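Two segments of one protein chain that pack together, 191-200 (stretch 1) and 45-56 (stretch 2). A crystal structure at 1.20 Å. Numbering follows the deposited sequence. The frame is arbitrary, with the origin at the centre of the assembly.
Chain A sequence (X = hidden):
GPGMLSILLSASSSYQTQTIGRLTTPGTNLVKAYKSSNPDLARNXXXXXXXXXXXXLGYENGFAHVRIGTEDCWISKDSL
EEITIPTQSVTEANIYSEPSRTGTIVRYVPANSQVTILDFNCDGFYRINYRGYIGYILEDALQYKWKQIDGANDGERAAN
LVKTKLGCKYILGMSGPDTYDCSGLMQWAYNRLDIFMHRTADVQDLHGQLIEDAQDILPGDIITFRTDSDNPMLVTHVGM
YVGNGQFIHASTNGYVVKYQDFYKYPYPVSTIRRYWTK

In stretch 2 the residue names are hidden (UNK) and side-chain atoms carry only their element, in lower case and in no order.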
# COMPACT_ATOMS: atom_id res chain seq x y z
N ASN A 191 1.03 0.45 2.67
CA ASN A 191 1.35 -0.67 1.80
C ASN A 191 0.09 -1.47 1.49
O ASN A 191 -0.12 -1.90 0.35
CB ASN A 191 2.38 -1.59 2.45
CG ASN A 191 2.67 -2.79 1.57
OD1 ASN A 191 2.14 -3.88 1.76
ND2 ASN A 191 3.48 -2.57 0.55
N ARG A 192 -0.78 -1.66 2.48
CA ARG A 192 -2.01 -2.41 2.29
C ARG A 192 -3.04 -1.69 1.43
O ARG A 192 -4.03 -2.32 1.00
CB ARG A 192 -2.57 -2.74 3.65
CG ARG A 192 -1.77 -3.80 4.43
CD ARG A 192 -1.68 -5.10 3.71
NE ARG A 192 -1.11 -6.19 4.48
CZ ARG A 192 0.12 -6.65 4.36
NH1 ARG A 192 1.00 -6.07 3.59
NH2 ARG A 192 0.47 -7.73 5.05
N LEU A 193 -2.82 -0.42 1.12
CA LEU A 193 -3.62 0.36 0.18
C LEU A 193 -2.86 0.63 -1.12
O LEU A 193 -3.31 1.43 -1.95
CB LEU A 193 -4.01 1.69 0.83
CG LEU A 193 -4.86 1.49 2.11
CD1 LEU A 193 -5.07 2.81 2.82
CD2 LEU A 193 -6.23 0.85 1.82
N ASP A 194 -1.74 -0.05 -1.32
CA ASP A 194 -0.95 0.10 -2.54
C ASP A 194 -0.51 1.55 -2.73
O ASP A 194 -0.46 2.05 -3.85
CB ASP A 194 -1.69 -0.44 -3.76
CG ASP A 194 -0.80 -0.67 -4.99
OD1 ASP A 194 0.42 -0.86 -4.85
OD2 ASP A 194 -1.42 -0.69 -6.08
N ILE A 195 -0.11 2.18 -1.62
CA ILE A 195 0.37 3.56 -1.63
C ILE A 195 1.73 3.53 -0.95
O ILE A 195 1.86 3.02 0.17
CB ILE A 195 -0.61 4.49 -0.89
CG1 ILE A 195 -1.90 4.58 -1.68
CG2 ILE A 195 0.05 5.86 -0.66
CD1 ILE A 195 -3.02 5.20 -0.84
N PHE A 196 2.75 4.09 -1.60
CA PHE A 196 4.08 4.12 -1.00
C PHE A 196 4.30 5.35 -0.15
O PHE A 196 4.06 6.48 -0.57
CB PHE A 196 5.14 4.15 -2.10
CG PHE A 196 6.53 4.05 -1.56
CD1 PHE A 196 7.06 2.84 -1.17
CD2 PHE A 196 7.33 5.19 -1.44
CE1 PHE A 196 8.34 2.75 -0.66
CE2 PHE A 196 8.61 5.09 -0.91
CZ PHE A 196 9.11 3.86 -0.53
N MET A 197 4.85 5.13 1.02
CA MET A 197 5.55 6.19 1.73
C MET A 197 6.88 5.61 2.16
O MET A 197 7.02 4.39 2.26
CB MET A 197 4.83 6.80 2.90
CG MET A 197 4.55 5.85 4.00
SD MET A 197 3.86 6.61 5.55
CE MET A 197 2.34 7.24 4.94
N HIS A 198 7.83 6.50 2.47
CA HIS A 198 9.14 6.08 2.94
C HIS A 198 9.04 5.54 4.35
O HIS A 198 7.99 5.58 5.01
CB HIS A 198 10.13 7.25 2.82
CG HIS A 198 10.58 7.48 1.42
ND1 HIS A 198 11.49 6.67 0.78
CD2 HIS A 198 10.18 8.40 0.50
CE1 HIS A 198 11.66 7.09 -0.46
NE2 HIS A 198 10.89 8.14 -0.66
N ARG A 199 10.14 4.96 4.80
CA ARG A 199 10.13 4.14 6.01
C ARG A 199 10.28 4.92 7.30
O ARG A 199 9.75 4.45 8.33
CB ARG A 199 11.22 3.08 5.89
CG ARG A 199 11.44 2.19 7.10
CD ARG A 199 10.19 1.41 7.49
NE ARG A 199 10.42 0.53 8.64
CZ ARG A 199 10.37 0.92 9.90
NH1 ARG A 199 10.24 2.20 10.20
NH2 ARG A 199 10.55 0.02 10.84
N THR A 200 11.02 6.02 7.33
CA THR A 200 11.33 6.70 8.58
C THR A 200 10.53 8.00 8.70
O THR A 200 10.20 8.66 7.69
CB THR A 200 12.84 6.93 8.72
OG1 THR A 200 13.30 7.74 7.65
CG2 THR A 200 13.58 5.63 8.67
N UNK A 45 18.65 2.50 -2.13
CA UNK A 45 17.79 3.66 -1.93
C UNK A 45 17.05 3.61 -0.59
O UNK A 45 16.77 4.66 -0.01
c UNK A 45 16.82 3.86 -3.10
s UNK A 45 15.86 2.41 -3.62
N UNK A 46 16.70 2.41 -0.15
CA UNK A 46 16.00 2.13 1.09
C UNK A 46 15.93 0.60 1.18
O UNK A 46 16.68 -0.09 0.50
c UNK A 46 12.27 2.73 -2.46
c UNK A 46 12.41 1.58 -1.69
c UNK A 46 12.83 3.92 -2.06
c UNK A 46 13.78 2.79 -0.12
c UNK A 46 13.59 3.95 -0.89
o UNK A 46 11.51 2.59 -3.61
c UNK A 46 13.19 1.60 -0.55
c UNK A 46 14.62 2.85 1.15
N UNK A 47 15.03 0.07 2.00
CA UNK A 47 14.74 -1.33 2.11
C UNK A 47 13.25 -1.54 1.94
O UNK A 47 12.44 -0.62 2.09
c UNK A 47 17.43 -0.79 4.19
c UNK A 47 17.38 -3.00 3.88
c UNK A 47 19.81 -0.51 4.85
n UNK A 47 18.66 -2.67 4.27
c UNK A 47 16.58 -1.88 3.82
c UNK A 47 18.32 1.39 4.72
c UNK A 47 15.11 -1.86 3.50
c UNK A 47 19.58 0.83 4.97
c UNK A 47 17.23 0.58 4.33
c UNK A 47 18.72 -1.32 4.47
N UNK A 48 12.87 -2.78 1.63
CA UNK A 48 11.49 -3.21 1.78
C UNK A 48 11.44 -4.36 2.77
O UNK A 48 12.48 -4.93 3.12
c UNK A 48 10.65 -2.46 -0.53
c UNK A 48 10.84 -3.60 0.44
c UNK A 48 10.10 -3.01 -1.84
c UNK A 48 9.78 -1.35 0.03
N UNK A 49 10.23 -4.69 3.26
CA UNK A 49 10.08 -5.44 4.51
C UNK A 49 9.15 -6.66 4.38
O UNK A 49 8.25 -6.69 3.54
o UNK A 49 13.53 -0.47 6.27
c UNK A 49 9.62 -4.51 5.65
c UNK A 49 11.41 -1.21 5.40
c UNK A 49 10.62 -3.42 5.87
c UNK A 49 11.80 -3.67 6.55
c UNK A 49 12.57 -1.46 6.13
c UNK A 49 10.47 -2.17 5.27
c UNK A 49 12.75 -2.69 6.73
N UNK A 50 9.40 -7.62 5.26
CA UNK A 50 8.63 -8.85 5.31
C UNK A 50 7.14 -8.59 5.31
O UNK A 50 6.63 -7.72 6.03
c UNK A 50 7.31 -10.88 7.81
c UNK A 50 9.03 -9.58 6.60
c UNK A 50 6.75 -13.12 7.27
c UNK A 50 7.71 -13.08 6.25
c UNK A 50 8.47 -11.96 6.03
c UNK A 50 6.57 -12.04 8.06
c UNK A 50 8.27 -10.84 6.83
N UNK A 51 6.41 -9.35 4.48
CA UNK A 51 4.96 -9.35 4.41
C UNK A 51 4.37 -8.11 3.76
O UNK A 51 3.15 -7.97 3.77
c UNK A 51 2.92 -10.24 5.64
o UNK A 51 2.71 -11.16 4.84
o UNK A 51 2.03 -9.81 6.40
c UNK A 51 4.32 -9.67 5.76
N UNK A 52 5.20 -7.25 3.17
CA UNK A 52 4.68 -6.21 2.29
C UNK A 52 4.20 -6.84 0.99
O UNK A 52 4.73 -7.84 0.52
c UNK A 52 6.95 -1.98 3.72
c UNK A 52 6.73 -2.95 2.76
c UNK A 52 6.01 -4.11 3.06
c UNK A 52 6.46 -2.14 4.99
c UNK A 52 5.75 -3.28 5.31
o UNK A 52 6.68 -1.18 5.94
c UNK A 52 5.78 -5.17 1.99
c UNK A 52 5.52 -4.25 4.36
N UNK A 53 3.19 -6.20 0.40
CA UNK A 53 2.66 -6.58 -0.90
C UNK A 53 3.15 -5.61 -1.97
O UNK A 53 3.23 -4.39 -1.75
c UNK A 53 -0.79 -7.24 0.60
c UNK A 53 -0.75 -9.08 2.09
c UNK A 53 1.16 -8.54 0.76
c UNK A 53 0.54 -9.34 1.72
c UNK A 53 -1.44 -8.04 1.53
o UNK A 53 -1.39 -9.87 3.03
c UNK A 53 1.12 -6.60 -0.85
c UNK A 53 0.49 -7.49 0.20
N UNK A 54 3.45 -6.16 -3.15
CA UNK A 54 3.93 -5.38 -4.28
C UNK A 54 3.27 -5.89 -5.55
O UNK A 54 2.76 -7.01 -5.60
c UNK A 54 5.93 -6.83 -4.80
c UNK A 54 5.47 -5.44 -4.43
c UNK A 54 6.13 -4.94 -3.18
N UNK A 55 3.39 -5.09 -6.61
CA UNK A 55 3.26 -5.58 -7.95
C UNK A 55 4.66 -5.89 -8.49
O UNK A 55 5.63 -5.21 -8.16
n UNK A 55 0.12 -4.31 -8.82
c UNK A 55 1.39 -3.92 -8.42
c UNK A 55 2.66 -4.56 -8.91
c UNK A 55 -0.77 -3.55 -8.21
n UNK A 55 -0.13 -2.65 -7.48
c UNK A 55 1.22 -2.88 -7.59
N UNK A 56 4.75 -6.92 -9.32
CA UNK A 56 6.01 -7.32 -9.95
C UNK A 56 5.93 -6.96 -11.42
O UNK A 56 5.08 -7.48 -12.13
c UNK A 56 6.33 -9.17 -8.26
c UNK A 56 7.58 -9.18 -10.47
c UNK A 56 6.31 -8.82 -9.75
c UNK A 56 6.32 -10.66 -8.04
O HOH W 1 1.12 -3.19 -3.40

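Position 45 carries one carbon followed by one sulfur, and the side chain makes no contact with stretch 1; a lone terminal sulfur on CB identifies C45. Position 46 has one carbon, then a six-carbon ring bearing one oxygen, and the ring lies against F196 and H198; this is Y46. Its CB points toward stretch 1, and its CZ lies 3.9 Å from F196 CZ, which sits over one face of the tyrosine ring; the two ring planes meet obliquely at 36°. Y46 CD2 is 3.7 Å from H198 CE1, near the plane of the imidazole.

Position 47 holds fused five- and six-membered rings of eight carbons and one nitrogen, hence W47, exposed and making no contact. Position 48 has four carbons forked at the second, one of which reaches the edge of the F196 ring: L48, whose CD2 is 4.4 Å from F196 CE1. Position 49 again shows a six-carbon ring with an oxygen, set against the R199 side chain, so Y49. Its OH is 3.5 Å from R199 CG, and R199 NE lies over the ring face; with R199 CZ 5.3 Å from the Y49 ring centroid, any cation-pi attraction is weak at most.

Position 50 is a six-carbon ring on one carbon without oxygen, F50, out of reach. Position 51 has two carbons, the second bearing two oxygens, one of which meets the R192 guanidinium: D51. OD2 forms a salt bridge with R192 NH2 (2.9 Å), while the backbone O of D51 accepts from R192 NH1 at 2.9 Å and NH2 at 3.0 Å.

Position 52 has an oxygen-bearing six-carbon ring with N191 CB over one face, Y52. Position 53 repeats that ring pattern, here with the R192 guanidinium lying flat on it, giving Y53. The planes are at 3° and the centres of the R192 guanidinium and the Y53 ring 3.6 Å apart, a stacked cation-pi arrangement.

Position 54 has one carbon carrying two others, V54; its CB points away. Position 55 bears a five-membered ring of three carbons and two nitrogens, one nitrogen meeting the D194 carboxylate: H55, whose NE2 donates to D194 OD2 at 2.7 Å and 175°, a nearly straight bond. Position 56 has four carbons forked at the first, one arm two carbons long: I56, out of reach.

The contact buries 625 Å². N191 hydrogen-bonds to backbone only, R192 binds backbone and side chains, and D194 accepts from the H55 ring. The N191 side-chain amide matches both backbone polar groups of Y53: N donates to OD1 and O accepts from ND2, each at 2.9 Å. A water extends this link, donating to Y53 O (2.9 Å) and D194 OD1 (2.8 Å). R192 combines charge pairing with stacking, whereas F196 and H198 supply aromatic packing around Y46.

Stretch 2, residues 45-56: CYWLYFDYYVHI
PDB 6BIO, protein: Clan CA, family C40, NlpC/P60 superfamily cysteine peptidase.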